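Local atomic coordinates of cryptic loci regulator 2 (Schizosaccharomyces pombe 972h-, PDB entry 5IKJ), a protein that promotes transcriptional silencing and correct nucleosome positioning at heterochromatic loci, acting upstream of histone deacetylases within the SHREC repressor complex. Residues I250-E255 / F302-A307; P287-C292 / D541-V546. All coordinates share one frame; numbering follows the deposited sequence.

Contact 1. Residues I250-E255 / F302-A307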
# COMPACT_ATOMS: atom_id res chain seq x y z
N ILE A 250 -19.89 -11.40 10.98
CA ILE A 250 -19.18 -12.50 11.62
C ILE A 250 -20.17 -13.61 11.93
O ILE A 250 -21.30 -13.34 12.35
CB ILE A 250 -18.44 -12.03 12.89
CG1 ILE A 250 -17.24 -11.16 12.53
CG2 ILE A 250 -18.02 -13.21 13.75
CD1 ILE A 250 -16.24 -11.82 11.60
N ASP A 251 -19.75 -14.85 11.72
CA ASP A 251 -20.58 -16.02 11.98
C ASP A 251 -19.83 -16.94 12.94
O ASP A 251 -18.95 -17.70 12.53
CB ASP A 251 -20.94 -16.74 10.68
CG ASP A 251 -21.85 -17.93 10.91
OD1 ASP A 251 -22.55 -17.96 11.94
OD2 ASP A 251 -21.87 -18.84 10.05
N ILE A 252 -20.18 -16.87 14.22
CA ILE A 252 -19.60 -17.71 15.26
C ILE A 252 -20.74 -18.44 15.96
O ILE A 252 -21.74 -17.82 16.34
CB ILE A 252 -18.78 -16.89 16.28
CG1 ILE A 252 -17.69 -16.08 15.58
CG2 ILE A 252 -18.14 -17.81 17.31
CD1 ILE A 252 -17.11 -14.98 16.44
N ASN A 253 -20.58 -19.76 16.13
CA ASN A 253 -21.58 -20.58 16.79
C ASN A 253 -22.98 -20.26 16.26
O ASN A 253 -23.94 -20.20 17.04
CB ASN A 253 -21.52 -20.39 18.30
CG ASN A 253 -20.24 -20.94 18.90
OD1 ASN A 253 -19.83 -22.07 18.60
ND2 ASN A 253 -19.59 -20.15 19.75
N ASN A 254 -23.10 -20.05 14.95
CA ASN A 254 -24.37 -19.78 14.28
C ASN A 254 -24.93 -18.41 14.61
O ASN A 254 -26.14 -18.18 14.47
CB ASN A 254 -25.41 -20.86 14.61
CG ASN A 254 -26.10 -21.40 13.37
OD1 ASN A 254 -25.75 -22.46 12.86
ND2 ASN A 254 -27.10 -20.67 12.89
N GLU A 255 -24.09 -17.47 15.05
CA GLU A 255 -24.51 -16.12 15.39
C GLU A 255 -23.92 -15.13 14.39
O GLU A 255 -22.70 -15.10 14.19
CB GLU A 255 -24.06 -15.75 16.80
CG GLU A 255 -24.59 -16.66 17.90
CD GLU A 255 -25.68 -16.02 18.74
OE1 GLU A 255 -25.64 -14.78 18.93
OE2 GLU A 255 -26.58 -16.75 19.21
N PHE A 302 -10.72 -12.43 17.92
CA PHE A 302 -9.44 -12.65 17.26
C PHE A 302 -9.46 -13.96 16.48
O PHE A 302 -10.29 -14.84 16.71
CB PHE A 302 -8.31 -12.67 18.29
CG PHE A 302 -8.25 -11.44 19.14
CD1 PHE A 302 -9.06 -11.32 20.26
CD2 PHE A 302 -7.38 -10.41 18.84
CE1 PHE A 302 -9.00 -10.19 21.06
CE2 PHE A 302 -7.32 -9.27 19.63
CZ PHE A 302 -8.13 -9.17 20.74
N ASP A 303 -8.50 -14.09 15.56
CA ASP A 303 -8.27 -15.32 14.82
C ASP A 303 -9.54 -15.77 14.09
O ASP A 303 -10.04 -16.89 14.27
CB ASP A 303 -7.75 -16.42 15.75
CG ASP A 303 -7.45 -17.72 15.01
OD1 ASP A 303 -7.00 -17.65 13.85
OD2 ASP A 303 -7.67 -18.80 15.60
N MET A 304 -10.07 -14.88 13.26
CA MET A 304 -11.20 -15.20 12.41
C MET A 304 -10.72 -15.63 11.03
O MET A 304 -9.74 -15.09 10.51
CB MET A 304 -12.14 -13.99 12.28
CG MET A 304 -12.72 -13.51 13.60
SD MET A 304 -13.57 -14.81 14.51
CE MET A 304 -14.91 -15.20 13.40
N ALA A 305 -11.42 -16.60 10.45
CA ALA A 305 -11.13 -17.07 9.11
C ALA A 305 -12.17 -16.51 8.14
O ALA A 305 -13.33 -16.29 8.50
CB ALA A 305 -11.13 -18.60 9.05
N ALA A 306 -11.74 -16.29 6.89
CA ALA A 306 -12.64 -15.75 5.88
C ALA A 306 -13.88 -16.62 5.73
O ALA A 306 -14.97 -16.11 5.44
CB ALA A 306 -11.92 -15.62 4.55
N ALA A 307 -13.75 -17.94 5.93
CA ALA A 307 -14.89 -18.84 5.83
C ALA A 307 -15.98 -18.50 6.83
O ALA A 307 -17.13 -18.92 6.65
CB ALA A 307 -14.44 -20.28 6.03
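Met304 meets Ile250 and Ile252 across the inside of a small, strongly curled antiparallel sheet. Its strand order, four successive strands followed by a 3-10 turn and a fifth strand returning beside the first, is consistent with an SH3-like barrel. The two segments belong to strands 247-252 and 300-304, which are not neighbours in that sheet, and accordingly no hydrogen bond joins them; the nearest CA atoms, of Ile250 and Met304, are 8.5 Å apart. The gap is bridged by one methyl group, Met304 CE. Ile250 and Met304 approach tip to tip, with Ile250 CG2 at 3.7 Å from Met304 CE. Ile252 instead lies across the methionine at about a right angle, and its CG1 is 3.6 Å from the same CE. Folding of the methionine chain explains the fit: bends at chi2 (-55°) and chi3 (-64°) swing the methyl up against both isoleucines, which lie on the same side of it. Ile257 and Ala259 of strand 255-266, Ile309 of strand 309-311 and Cys292 of strand 288-294 surround Ile250 and bury it, whereas Ile252 lies at the end of its strand, partly exposed. There a type I' turn, Ile252 to Glu255, closes the hairpin into strand 255-266, with Glu255 N bonded to Ile252 O at 2.7 Å. At the other segment, Asp303 and Met304 form a G1 bulge against Tyr290, after which Ala306 and Ala307 enter the 3-10 turn. The sulfur takes part more loosely than its methyl: Met304 SD lies 4.0 Å from Ile252 CD1.

Contact 2. Residues P287-C292 / D541-V546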
# COMPACT_ATOMS: atom_id res chain seq x y z
N PRO A 287 -5.52 -16.22 2.97
CA PRO A 287 -4.18 -15.73 3.32
C PRO A 287 -4.08 -15.15 4.72
O PRO A 287 -2.96 -15.06 5.25
CB PRO A 287 -3.92 -14.64 2.28
CG PRO A 287 -5.28 -14.13 1.93
CD PRO A 287 -6.22 -15.30 2.04
N TYR A 288 -5.19 -14.77 5.34
CA TYR A 288 -5.17 -13.94 6.54
C TYR A 288 -5.89 -14.60 7.71
O TYR A 288 -6.87 -15.33 7.53
CB TYR A 288 -5.85 -12.59 6.28
CG TYR A 288 -5.07 -11.62 5.42
CD1 TYR A 288 -3.76 -11.29 5.73
CD2 TYR A 288 -5.65 -11.03 4.31
CE1 TYR A 288 -3.04 -10.40 4.95
CE2 TYR A 288 -4.95 -10.14 3.52
CZ TYR A 288 -3.64 -9.83 3.85
OH TYR A 288 -2.94 -8.95 3.06
N GLN A 289 -5.37 -14.34 8.91
CA GLN A 289 -6.20 -14.32 10.10
C GLN A 289 -6.77 -12.92 10.24
O GLN A 289 -6.07 -11.93 10.04
CB GLN A 289 -5.40 -14.65 11.37
CG GLN A 289 -4.49 -15.86 11.29
CD GLN A 289 -3.83 -16.15 12.63
OE1 GLN A 289 -2.61 -16.02 12.77
NE2 GLN A 289 -4.63 -16.53 13.62
N TYR A 290 -8.06 -12.83 10.57
CA TYR A 290 -8.71 -11.55 10.79
C TYR A 290 -9.01 -11.37 12.27
O TYR A 290 -9.39 -12.32 12.96
CB TYR A 290 -10.00 -11.44 9.97
CG TYR A 290 -9.79 -11.59 8.49
CD1 TYR A 290 -9.23 -10.57 7.74
CD2 TYR A 290 -10.14 -12.77 7.83
CE1 TYR A 290 -9.03 -10.70 6.37
CE2 TYR A 290 -9.95 -12.91 6.47
CZ TYR A 290 -9.39 -11.88 5.75
OH TYR A 290 -9.20 -12.03 4.40
N HIS A 291 -8.81 -10.15 12.75
CA HIS A 291 -9.06 -9.79 14.14
C HIS A 291 -10.00 -8.60 14.14
O HIS A 291 -9.67 -7.54 13.60
CB HIS A 291 -7.75 -9.46 14.86
CG HIS A 291 -6.63 -10.37 14.48
ND1 HIS A 291 -6.50 -11.65 14.99
CD2 HIS A 291 -5.59 -10.20 13.63
CE1 HIS A 291 -5.43 -12.22 14.48
NE2 HIS A 291 -4.85 -11.36 13.65
N CYS A 292 -11.18 -8.77 14.73
CA CYS A 292 -12.29 -7.87 14.52
C CYS A 292 -12.72 -7.21 15.82
O CYS A 292 -12.27 -7.56 16.91
CB CYS A 292 -13.47 -8.61 13.89
SG CYS A 292 -13.01 -9.59 12.45
N ASP A 541 1.24 -14.84 18.31
CA ASP A 541 2.67 -14.80 18.59
C ASP A 541 3.43 -15.89 17.84
O ASP A 541 4.53 -15.66 17.33
CB ASP A 541 2.92 -14.92 20.09
CG ASP A 541 4.27 -14.36 20.52
OD1 ASP A 541 5.24 -14.48 19.74
OD2 ASP A 541 4.36 -13.81 21.63
N MET A 542 2.85 -17.09 17.76
CA MET A 542 3.53 -18.21 17.13
C MET A 542 3.15 -18.39 15.66
O MET A 542 4.00 -18.74 14.84
CB MET A 542 3.22 -19.51 17.88
CG MET A 542 3.23 -19.39 19.41
SD MET A 542 4.71 -18.62 20.08
CE MET A 542 6.00 -19.60 19.30
N VAL A 543 1.89 -18.13 15.31
CA VAL A 543 1.37 -18.60 14.03
C VAL A 543 1.73 -17.63 12.91
O VAL A 543 2.10 -18.06 11.81
CB VAL A 543 -0.16 -18.79 14.14
CG1 VAL A 543 -0.72 -19.36 12.84
CG2 VAL A 543 -0.50 -19.70 15.32
N SER A 544 1.66 -16.33 13.17
CA SER A 544 1.67 -15.35 12.09
C SER A 544 3.01 -15.34 11.35
O SER A 544 4.05 -15.69 11.90
CB SER A 544 1.37 -13.96 12.64
OG SER A 544 2.30 -13.60 13.65
N ALA A 545 2.95 -14.92 10.09
CA ALA A 545 4.16 -14.68 9.31
C ALA A 545 4.90 -13.47 9.86
O ALA A 545 4.33 -12.60 10.52
CB ALA A 545 3.81 -14.47 7.84
N VAL A 546 6.19 -13.41 9.56
CA VAL A 546 7.07 -12.36 10.06
C VAL A 546 7.65 -11.59 8.88
O VAL A 546 7.99 -12.18 7.85
CB VAL A 546 8.19 -12.95 10.95
CG1 VAL A 546 9.22 -11.88 11.31
CG2 VAL A 546 7.60 -13.55 12.21
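The carboxamide of Gln289 meets Val543 off its plane, at the oxygen end: Val543 CG1 lies 3.8 Å from Gln289 OE1 and well out of the amide plane, while CB of the same valine is 3.9 Å from that oxygen. Both polar atoms of the amide are bonded within the sheet. OE1 accepts a hydrogen bond from Asn265 ND2, and NE2 donates to Asp303 OD1. The rings of segment 287-292 pack against their own strand. Tyr290 carries Tyr288 CB on one face, 3.6 Å above the plane and displaced toward the rim, and its OH sits in plane at the edge of the Tyr288 ring; the same OH is bonded to Tyr242 N. His291 has the backbone C of Gln289 over one face, again offset, and both ring nitrogens are engaged, ND1 with Asp303 N and NE2 with Asn265 OD1. Gln289 and Val543 cross at about a right angle. An extended glutamine chain (chi2 -176°) carries the amide from strand 288-294 out to the C-terminal tail, which follows helix 531-540. Ser544 comes next in line, but its N remains 4.3 Å from Gln289 OE1, and its OG is bonded to Ile540 O near the end of that helix. Outside this contact, Asp541 of the tail makes a salt bridge to a basic side chain of another protein chain. Asn265 as donor and Asp303 as acceptor fix the amide's rotation, and the nearby carboxylate probably polarises its N-H groups. The tail therefore adds van der Waals cover to an amide already satisfied elsewhere, and Gln289 does not hold Val543 or Ser544 by any hydrogen bond.

Overall arrangement
Both contacts draw on the same antiparallel sheet, where strands 288-294 and 300-304 are neighbours; their centres are 15 Å apart. Contact 1 is internal to it, an apolar meeting of first and fourth strands with no polar group at the interface. Contact 2 lies against the sheet from outside, where the C-terminal tail arrives after 248 intervening residues, and it pairs a polar side chain with a valine. Both are mainly buried, two of three touching residues in each, but the third is partly exposed in contact 1 (Ile252) and fully exposed in contact 2 (Val543). The two join directly through a probable hydrogen bond, Met304 N to Tyr290 O at 2.7 Å. Another protein chain reaches contact 2 but does not touch contact 1.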